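Local coordinates for protein AbyA5 (Verrucosispora maris, PDB 4YWF) that catalyses acetate elimination in spirotetronate biosynthesis, as an esterase-like lyase of the alpha/beta-hydrolase superfamily, at residues Leu145-Gly150 and Pro163-Tyr168; Tyr168-Val173 and Ala346-Met351; Thr340-Leu345 and Ala360-Ala365. The protein carries 4 engineered substitutions. All coordinates share one frame; numbering follows the deposited sequence.

Contact 1 (Leu145-Gly150 and Pro163-Tyr168)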
loop_
_atom_site.group_PDB
_atom_site.type_symbol
_atom_site.label_atom_id
_atom_site.label_comp_id
_atom_site.label_asym_id
_atom_site.label_seq_id
_atom_site.Cartn_x
_atom_site.Cartn_y
_atom_site.Cartn_z
ATOM N N LEU A 145 6.689 -1.296 -12.568
ATOM C CA LEU A 145 6.315 -1.843 -11.268
ATOM C C LEU A 145 5.469 -0.838 -10.511
ATOM O O LEU A 145 5.948 0.248 -10.123
ATOM C CB LEU A 145 7.501 -2.313 -10.457
ATOM C CG LEU A 145 7.211 -2.903 -9.080
ATOM C CD1 LEU A 145 6.403 -4.182 -9.048
ATOM C CD2 LEU A 145 8.565 -3.207 -8.499
ATOM N N LEU A 146 4.174 -1.156 -10.392
ATOM C CA LEU A 146 3.312 -0.305 -9.637
ATOM C C LEU A 146 3.272 -0.747 -8.146
ATOM O O LEU A 146 2.976 -1.886 -7.849
ATOM C CB LEU A 146 1.913 -0.296 -10.232
ATOM C CG LEU A 146 1.664 0.317 -11.601
ATOM C CD1 LEU A 146 0.209 0.285 -11.895
ATOM C CD2 LEU A 146 2.137 1.759 -11.765
HETATM N N MSE A 147 3.519 0.163 -7.216
HETATM C CA MSE A 147 3.542 -0.204 -5.793
HETATM C C MSE A 147 2.619 0.592 -4.993
HETATM O O MSE A 147 2.699 1.845 -5.018
HETATM C CB MSE A 147 4.936 -0.032 -5.255
HETATM C CG MSE A 147 5.015 -0.635 -3.850
HETATM SE SE MSE A 147 6.860 -1.191 -3.429
HETATM C CE MSE A 147 6.606 -2.080 -1.670
ATOM N N THR A 148 1.800 -0.105 -4.204
ATOM C CA THR A 148 0.890 0.497 -3.244
ATOM C C THR A 148 0.747 -0.332 -1.969
ATOM O O THR A 148 0.876 -1.531 -1.972
ATOM C CB THR A 148 -0.548 0.636 -3.826
ATOM O OG1 THR A 148 -1.054 -0.655 -4.222
ATOM C CG2 THR A 148 -0.570 1.556 -5.019
ATOM N N GLY A 149 0.500 0.346 -0.862
ATOM C CA GLY A 149 0.217 -0.291 0.396
ATOM C C GLY A 149 -1.296 -0.320 0.685
ATOM O O GLY A 149 -2.125 -0.100 -0.193
ATOM N N GLY A 150 -1.607 -0.670 1.929
ATOM C CA GLY A 150 -2.933 -0.716 2.453
ATOM C C GLY A 150 -3.407 0.606 3.008
ATOM O O GLY A 150 -2.944 1.681 2.600
ATOM N N PRO A 163 15.092 3.688 -6.155
ATOM C CA PRO A 163 16.318 3.489 -6.971
ATOM C C PRO A 163 16.684 2.016 -7.093
ATOM O O PRO A 163 17.163 1.598 -8.147
ATOM C CB PRO A 163 17.432 4.242 -6.172
ATOM C CG PRO A 163 16.692 5.119 -5.236
ATOM C CD PRO A 163 15.323 4.534 -4.986
ATOM N N GLU A 164 16.487 1.244 -6.034
ATOM C CA GLU A 164 16.854 -0.180 -6.092
ATOM C C GLU A 164 15.895 -0.964 -6.976
ATOM O O GLU A 164 16.313 -1.813 -7.730
ATOM C CB GLU A 164 16.928 -0.781 -4.721
ATOM C CG GLU A 164 18.083 -0.213 -3.917
ATOM C CD GLU A 164 17.620 0.528 -2.688
ATOM O OE1 GLU A 164 17.549 -0.141 -1.646
ATOM O OE2 GLU A 164 17.328 1.766 -2.760
ATOM N N LEU A 165 14.610 -0.635 -6.947
ATOM C CA LEU A 165 13.667 -1.197 -7.946
ATOM C C LEU A 165 13.969 -0.824 -9.410
ATOM O O LEU A 165 13.941 -1.668 -10.308
ATOM C CB LEU A 165 12.243 -0.785 -7.594
ATOM C CG LEU A 165 11.657 -1.305 -6.293
ATOM C CD1 LEU A 165 10.273 -0.659 -6.056
ATOM C CD2 LEU A 165 11.523 -2.811 -6.282
ATOM N N ALA A 166 14.300 0.434 -9.677
ATOM C CA ALA A 166 14.795 0.788 -11.007
ATOM C C ALA A 166 16.064 -0.025 -11.414
ATOM O O ALA A 166 16.198 -0.405 -12.578
ATOM C CB ALA A 166 15.071 2.266 -11.100
ATOM N N ARG A 167 16.931 -0.313 -10.436
ATOM C CA ARG A 167 18.184 -1.050 -10.662
ATOM C C ARG A 167 17.864 -2.478 -11.134
ATOM O O ARG A 167 18.673 -3.081 -11.861
ATOM C CB ARG A 167 19.054 -1.080 -9.386
ATOM C CG ARG A 167 20.362 -0.297 -9.462
ATOM C CD ARG A 167 20.535 0.790 -8.384
ATOM N NE ARG A 167 20.703 0.303 -7.004
ATOM C CZ ARG A 167 21.785 -0.327 -6.531
ATOM N NH1 ARG A 167 21.815 -0.737 -5.268
ATOM N NH2 ARG A 167 22.834 -0.571 -7.316
ATOM N N TYR A 168 16.684 -3.003 -10.763
ATOM C CA TYR A 168 16.221 -4.266 -11.335
ATOM C C TYR A 168 15.585 -4.126 -12.729
ATOM O O TYR A 168 15.043 -5.099 -13.253
ATOM C CB TYR A 168 15.303 -4.965 -10.385
ATOM C CG TYR A 168 15.973 -5.640 -9.194
ATOM C CD1 TYR A 168 16.817 -6.734 -9.383
ATOM C CD2 TYR A 168 15.709 -5.249 -7.897
ATOM C CE1 TYR A 168 17.420 -7.378 -8.298
ATOM C CE2 TYR A 168 16.282 -5.891 -6.810
ATOM C CZ TYR A 168 17.147 -6.948 -7.023
ATOM O OH TYR A 168 17.736 -7.600 -5.962
#
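Leu-145 and Leu-165 meet through their methyl ends and carry most of this small contact. CD2 of Leu-145 reaches both branches of Leu-165. It lies 3.7 Å from Leu-165 CD2 and 3.9 Å from Leu-165 CD1. The two side chains cross at about a right angle, so methyls touch while the stems stay apart. The alpha carbons of Leu-145 and Leu-165 are 8.1 Å apart, and side chains bridge that gap from both sides. Leu-145 holds CG anti to its backbone N (chi1 -180°), which carries CD2 off the strand toward the helix.

The selenomethionine Met-147 is a looser neighbour. It sits two residues further along the strand and faces the same way as Leu-145. Its chain is nearly extended, yet SE comes only to 4.3 Å from Leu-165 CD1. Leu-145, Met-147 and Leu-165 are all buried. Away from Leu-165 the helix is more open: Pro-163, Glu-164 and Ala-166 are partly exposed, and Arg-167 is exposed.

The surroundings are apolar too. Leu-165 also touches Ala-172, and Leu-145 and Met-147 both touch Met-214 of strand 207-215. Leu-145 is hydrogen-bonded through its backbone to Ala-171 and Val-173, so the strand that receives Leu-165 is paired with the strand that follows the helix. The 110 Å² buried here joins helix to strand within the beta-alpha-beta crossover formed by strand 143-148, helix 162-167 and strand 171-174 of the alpha/beta-hydrolase fold.

Contact 2 (Tyr168-Val173 and Ala346-Met351)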
loop_
_atom_site.group_PDB
_atom_site.type_symbol
_atom_site.label_atom_id
_atom_site.label_comp_id
_atom_site.label_asym_id
_atom_site.label_seq_id
_atom_site.Cartn_x
_atom_site.Cartn_y
_atom_site.Cartn_z
ATOM N N TYR A 168 16.684 -3.003 -10.763
ATOM C CA TYR A 168 16.221 -4.266 -11.335
ATOM C C TYR A 168 15.585 -4.126 -12.729
ATOM O O TYR A 168 15.043 -5.099 -13.253
ATOM C CB TYR A 168 15.303 -4.965 -10.385
ATOM C CG TYR A 168 15.973 -5.640 -9.194
ATOM C CD1 TYR A 168 16.817 -6.734 -9.383
ATOM C CD2 TYR A 168 15.709 -5.249 -7.897
ATOM C CE1 TYR A 168 17.420 -7.378 -8.298
ATOM C CE2 TYR A 168 16.282 -5.891 -6.810
ATOM C CZ TYR A 168 17.147 -6.948 -7.023
ATOM O OH TYR A 168 17.736 -7.600 -5.962
ATOM N N GLY A 169 15.664 -2.944 -13.348
ATOM C CA GLY A 169 15.120 -2.763 -14.716
ATOM C C GLY A 169 13.680 -2.230 -14.883
ATOM O O GLY A 169 13.148 -2.116 -15.984
ATOM N N PHE A 170 13.065 -1.838 -13.798
ATOM C CA PHE A 170 11.671 -1.375 -13.863
ATOM C C PHE A 170 11.599 0.140 -13.973
ATOM O O PHE A 170 12.446 0.864 -13.416
ATOM C CB PHE A 170 10.956 -1.713 -12.582
ATOM C CG PHE A 170 10.771 -3.185 -12.354
ATOM C CD1 PHE A 170 9.847 -3.880 -13.079
ATOM C CD2 PHE A 170 11.518 -3.842 -11.414
ATOM C CE1 PHE A 170 9.645 -5.246 -12.879
ATOM C CE2 PHE A 170 11.322 -5.204 -11.168
ATOM C CZ PHE A 170 10.392 -5.911 -11.920
ATOM N N ALA A 171 10.518 0.589 -14.591
ATOM C CA ALA A 171 9.919 1.856 -14.276
ATOM C C ALA A 171 8.995 1.675 -13.051
ATOM O O ALA A 171 7.928 1.100 -13.141
ATOM C CB ALA A 171 9.165 2.356 -15.478
ATOM N N ALA A 172 9.439 2.179 -11.901
ATOM C CA ALA A 172 8.830 1.930 -10.597
ATOM C C ALA A 172 8.042 3.179 -10.183
ATOM O O ALA A 172 8.536 4.289 -10.286
ATOM C CB ALA A 172 9.884 1.554 -9.537
ATOM N N VAL A 173 6.784 2.975 -9.810
ATOM C CA VAL A 173 5.906 4.062 -9.428
ATOM C C VAL A 173 5.202 3.708 -8.127
ATOM O O VAL A 173 4.435 2.709 -8.055
ATOM C CB VAL A 173 4.824 4.279 -10.445
ATOM C CG1 VAL A 173 3.903 5.387 -9.972
ATOM C CG2 VAL A 173 5.422 4.604 -11.809
ATOM N N ALA A 346 11.257 -11.881 -5.347
ATOM C CA ALA A 346 11.553 -13.017 -6.172
ATOM C C ALA A 346 10.380 -13.307 -7.081
ATOM O O ALA A 346 10.542 -13.591 -8.249
ATOM C CB ALA A 346 11.829 -14.220 -5.299
ATOM N N GLN A 347 9.173 -13.206 -6.528
ATOM C CA GLN A 347 7.987 -13.402 -7.314
ATOM C C GLN A 347 7.846 -12.371 -8.473
ATOM O O GLN A 347 7.563 -12.763 -9.594
ATOM C CB GLN A 347 6.737 -13.343 -6.413
ATOM C CG GLN A 347 6.556 -14.616 -5.596
ATOM C CD GLN A 347 6.103 -15.777 -6.453
ATOM O OE1 GLN A 347 5.273 -15.633 -7.356
ATOM N NE2 GLN A 347 6.590 -16.948 -6.128
ATOM N N VAL A 348 8.031 -11.069 -8.215
ATOM C CA VAL A 348 7.862 -10.090 -9.305
ATOM C C VAL A 348 8.965 -10.197 -10.328
ATOM O O VAL A 348 8.718 -10.064 -11.501
ATOM C CB VAL A 348 7.742 -8.643 -8.883
ATOM C CG1 VAL A 348 8.968 -8.133 -8.174
ATOM C CG2 VAL A 348 7.490 -7.802 -10.149
ATOM N N LEU A 349 10.166 -10.568 -9.914
ATOM C CA LEU A 349 11.205 -10.777 -10.908
ATOM C C LEU A 349 10.951 -11.957 -11.828
ATOM O O LEU A 349 11.282 -11.884 -13.024
ATOM C CB LEU A 349 12.560 -10.935 -10.255
ATOM C CG LEU A 349 13.078 -9.756 -9.442
ATOM C CD1 LEU A 349 14.392 -10.119 -8.766
ATOM C CD2 LEU A 349 13.256 -8.504 -10.283
ATOM N N GLU A 350 10.384 -13.032 -11.298
ATOM C CA GLU A 350 9.994 -14.165 -12.096
ATOM C C GLU A 350 8.902 -13.806 -13.050
ATOM O O GLU A 350 9.045 -14.056 -14.215
ATOM C CB GLU A 350 9.542 -15.319 -11.225
ATOM C CG GLU A 350 9.252 -16.600 -11.985
ATOM C CD GLU A 350 7.791 -16.704 -12.363
ATOM O OE1 GLU A 350 6.977 -15.987 -11.784
ATOM O OE2 GLU A 350 7.467 -17.434 -13.296
HETATM N N MSE A 351 7.810 -13.190 -12.551
HETATM C CA MSE A 351 6.701 -12.827 -13.387
HETATM C C MSE A 351 7.074 -11.912 -14.510
HETATM O O MSE A 351 6.480 -11.967 -15.570
HETATM C CB MSE A 351 5.627 -12.046 -12.594
HETATM C CG MSE A 351 4.970 -12.891 -11.566
HETATM SE SE MSE A 351 3.793 -11.731 -10.487
HETATM C CE MSE A 351 3.415 -13.062 -9.132
#
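Here a loop of the alpha/beta-hydrolase fold, leading from helix 162-167 into strand 171-174, packs on helix 337-351 through Tyr-168 and Phe-170. Their partners are Val-348 and Leu-349. Leu-349 does most of the work. Its CA-CB bond does not aim at the other segment, but its end comes round to it. With CG anti to the carbonyl carbon (chi1 -62°), CD2 touches both aromatic rings and CD1 the tyrosine alone. CD2 sits between the rings, 3.9 Å from Phe-170 CE2 and 4.1 Å from Tyr-168 CD1. CD1 lies over one face of the tyrosine ring, 4.1 Å from Tyr-168 CE1. The tyrosine and leucine side chains cross at about a right angle.

Phe-170 brings its far end to the helix. Its CZ is 3.9 Å from Val-348 CG2, and the two side chains run past each other in opposite directions. Val-348 has CG2 anti to the backbone N, which sends this methyl toward the ring. CG2 of Val-348 and CD2 of Leu-349 both approach the phenylalanine ring obliquely.

Helix 337-351 follows the last strand of the mixed alpha/beta-hydrolase sheet, 322-327, and packs back across the same sheet. Gly-169 lies in the loop it meets, with a positive phi (94°), between the two aromatic residues.

Phe-170 and Val-348 both also touch Leu-145 of the neighbouring strand. Tyr-168 is partly exposed, and His-358 meets its ring edge-to-face. Polar groups on the helix turn elsewhere: Gln-347 is hydrogen-bonded, and Glu-350 salt-bridged, to Arg-323 of strand 322-327.

Contact 3 (Thr340-Leu345 and Ala360-Ala365)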
loop_
_atom_site.group_PDB
_atom_site.type_symbol
_atom_site.label_atom_id
_atom_site.label_comp_id
_atom_site.label_asym_id
_atom_site.label_seq_id
_atom_site.Cartn_x
_atom_site.Cartn_y
_atom_site.Cartn_z
ATOM N N THR A 340 9.596 -11.773 3.737
ATOM C CA THR A 340 8.507 -11.278 2.917
ATOM C C THR A 340 9.038 -10.385 1.806
ATOM O O THR A 340 8.628 -10.525 0.664
ATOM C CB THR A 340 7.470 -10.497 3.731
ATOM O OG1 THR A 340 6.819 -11.381 4.636
ATOM C CG2 THR A 340 6.419 -9.847 2.796
ATOM N N ARG A 341 9.963 -9.496 2.131
ATOM C CA ARG A 341 10.547 -8.589 1.146
ATOM C C ARG A 341 11.272 -9.409 0.055
ATOM O O ARG A 341 11.101 -9.178 -1.178
ATOM C CB ARG A 341 11.539 -7.654 1.851
ATOM N N LEU A 342 11.991 -10.436 0.498
ATOM C CA LEU A 342 12.693 -11.293 -0.473
ATOM C C LEU A 342 11.741 -12.161 -1.292
ATOM O O LEU A 342 11.923 -12.323 -2.501
ATOM C CB LEU A 342 13.780 -12.150 0.195
ATOM C CG LEU A 342 14.979 -11.252 0.573
ATOM C CD1 LEU A 342 15.901 -11.986 1.531
ATOM C CD2 LEU A 342 15.748 -10.709 -0.626
ATOM N N TRP A 343 10.718 -12.722 -0.672
ATOM C CA TRP A 343 9.853 -13.635 -1.430
ATOM C C TRP A 343 9.100 -12.857 -2.486
ATOM O O TRP A 343 9.005 -13.317 -3.647
ATOM C CB TRP A 343 8.954 -14.421 -0.518
ATOM C CG TRP A 343 8.122 -15.499 -1.145
ATOM C CD1 TRP A 343 8.449 -16.817 -1.240
ATOM C CD2 TRP A 343 6.761 -15.398 -1.627
ATOM N NE1 TRP A 343 7.397 -17.527 -1.782
ATOM C CE2 TRP A 343 6.348 -16.693 -2.004
ATOM C CE3 TRP A 343 5.845 -14.350 -1.733
ATOM C CZ2 TRP A 343 5.068 -16.957 -2.538
ATOM C CZ3 TRP A 343 4.575 -14.612 -2.253
ATOM C CH2 TRP A 343 4.205 -15.892 -2.658
ATOM N N THR A 344 8.594 -11.681 -2.109
ATOM C CA THR A 344 7.777 -10.867 -2.982
ATOM C C THR A 344 8.610 -10.377 -4.138
ATOM O O THR A 344 8.206 -10.412 -5.316
ATOM C CB THR A 344 7.066 -9.688 -2.268
ATOM O OG1 THR A 344 7.988 -8.836 -1.563
ATOM C CG2 THR A 344 6.075 -10.208 -1.288
ATOM N N LEU A 345 9.787 -9.936 -3.816
ATOM C CA LEU A 345 10.718 -9.569 -4.821
ATOM C C LEU A 345 10.983 -10.687 -5.848
ATOM O O LEU A 345 10.858 -10.482 -7.068
ATOM C CB LEU A 345 11.977 -9.047 -4.146
ATOM C CG LEU A 345 13.053 -8.617 -5.092
ATOM C CD1 LEU A 345 12.515 -7.506 -6.030
ATOM C CD2 LEU A 345 14.254 -8.152 -4.287
ATOM N N ALA A 360 18.775 -15.199 -9.598
ATOM C CA ALA A 360 19.620 -16.137 -8.800
ATOM C C ALA A 360 20.224 -15.493 -7.531
ATOM O O ALA A 360 20.266 -16.122 -6.495
ATOM C CB ALA A 360 20.723 -16.689 -9.664
ATOM N N ALA A 361 20.679 -14.247 -7.608
ATOM C CA ALA A 361 21.122 -13.552 -6.365
ATOM C C ALA A 361 19.974 -13.398 -5.372
ATOM O O ALA A 361 20.163 -13.578 -4.171
ATOM C CB ALA A 361 21.737 -12.186 -6.665
ATOM N N VAL A 362 18.779 -13.037 -5.846
ATOM C CA VAL A 362 17.636 -12.952 -4.897
ATOM C C VAL A 362 17.243 -14.332 -4.364
ATOM O O VAL A 362 16.897 -14.457 -3.208
ATOM C CB VAL A 362 16.426 -12.234 -5.525
ATOM C CG1 VAL A 362 15.194 -12.282 -4.629
ATOM C CG2 VAL A 362 16.806 -10.780 -5.841
ATOM N N ASP A 363 17.255 -15.334 -5.237
ATOM C CA ASP A 363 16.945 -16.727 -4.863
ATOM C C ASP A 363 17.892 -17.274 -3.797
ATOM O O ASP A 363 17.449 -17.953 -2.878
ATOM C CB ASP A 363 16.912 -17.655 -6.093
ATOM C CG ASP A 363 15.576 -17.612 -6.832
ATOM O OD1 ASP A 363 14.509 -17.385 -6.182
ATOM O OD2 ASP A 363 15.580 -17.792 -8.076
ATOM N N GLY A 364 19.173 -16.937 -3.907
ATOM C CA GLY A 364 20.156 -17.275 -2.892
ATOM C C GLY A 364 19.878 -16.590 -1.568
ATOM O O GLY A 364 19.788 -17.252 -0.533
ATOM N N ALA A 365 19.718 -15.266 -1.597
ATOM C CA ALA A 365 19.313 -14.541 -0.412
ATOM C C ALA A 365 18.005 -15.132 0.154
ATOM O O ALA A 365 17.904 -15.337 1.372
ATOM C CB ALA A 365 19.207 -13.054 -0.709
#
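The helical segments 340-345 and 360-365 run roughly antiparallel, at 146° between their directions, with their axes 9.5 Å apart at closest approach. The alpha carbons of Leu-342 and Val-362 come to 6.8 Å. The contact is van der Waals packing: methyls meet methyls, and methyls also rest on backbone carbonyls.

The main pair meets at Leu-342 CD2 and Val-362 CG1, 4.3 Å apart. Val-362 sets its two methyls on different partners. CG1, anti to the backbone N (chi1 173°), lies 3.9 Å from the backbone O of Leu-342. CG2 meets CD2 of Leu-345 at 4.0 Å, and those two side chains cross at about a right angle. Leu-342 in turn reaches along the partner helix to Ala-365. Its CD1 is 4.1 Å from Ala-365 CB and also packs against the Ala-365 backbone.

Val-362 is enclosed, helped by Tyr-168, Ala-346 and Leu-349, whereas Ala-365 is exposed at the margin. On another side of helix 340-345, Trp-343 and Thr-344 touch Val-299 of strand 296-301, so this helix lies between the sheet and the last helix. Such packing across a short loop is that of an antiparallel helical hairpin, at the C-terminal end of the modelled chain.

In the fold
The three contacts form a chain of packing from the sheet outward. Contacts 1 and 2 have centres about 7 Å apart; Met-147 N to Val-173 O, 2.8 Å, is a probable hydrogen bond between their paired strands. Contacts 2 and 3 share helix 337-351, with centres about 12 Å apart. Tyr-168 belongs to contacts 1 and 2 and reaches contact 3: its OH is 3.3 Å from Val-362 CG2 and 3.9 Å from Leu-345 CD2. In relatives, the loop after the strand equivalent to 143-148 contributes to the oxyanion hole. Gly-149 and Gly-150 follow that strand, so contact 1 probably leads toward the active site, while contact 3 lies at the periphery.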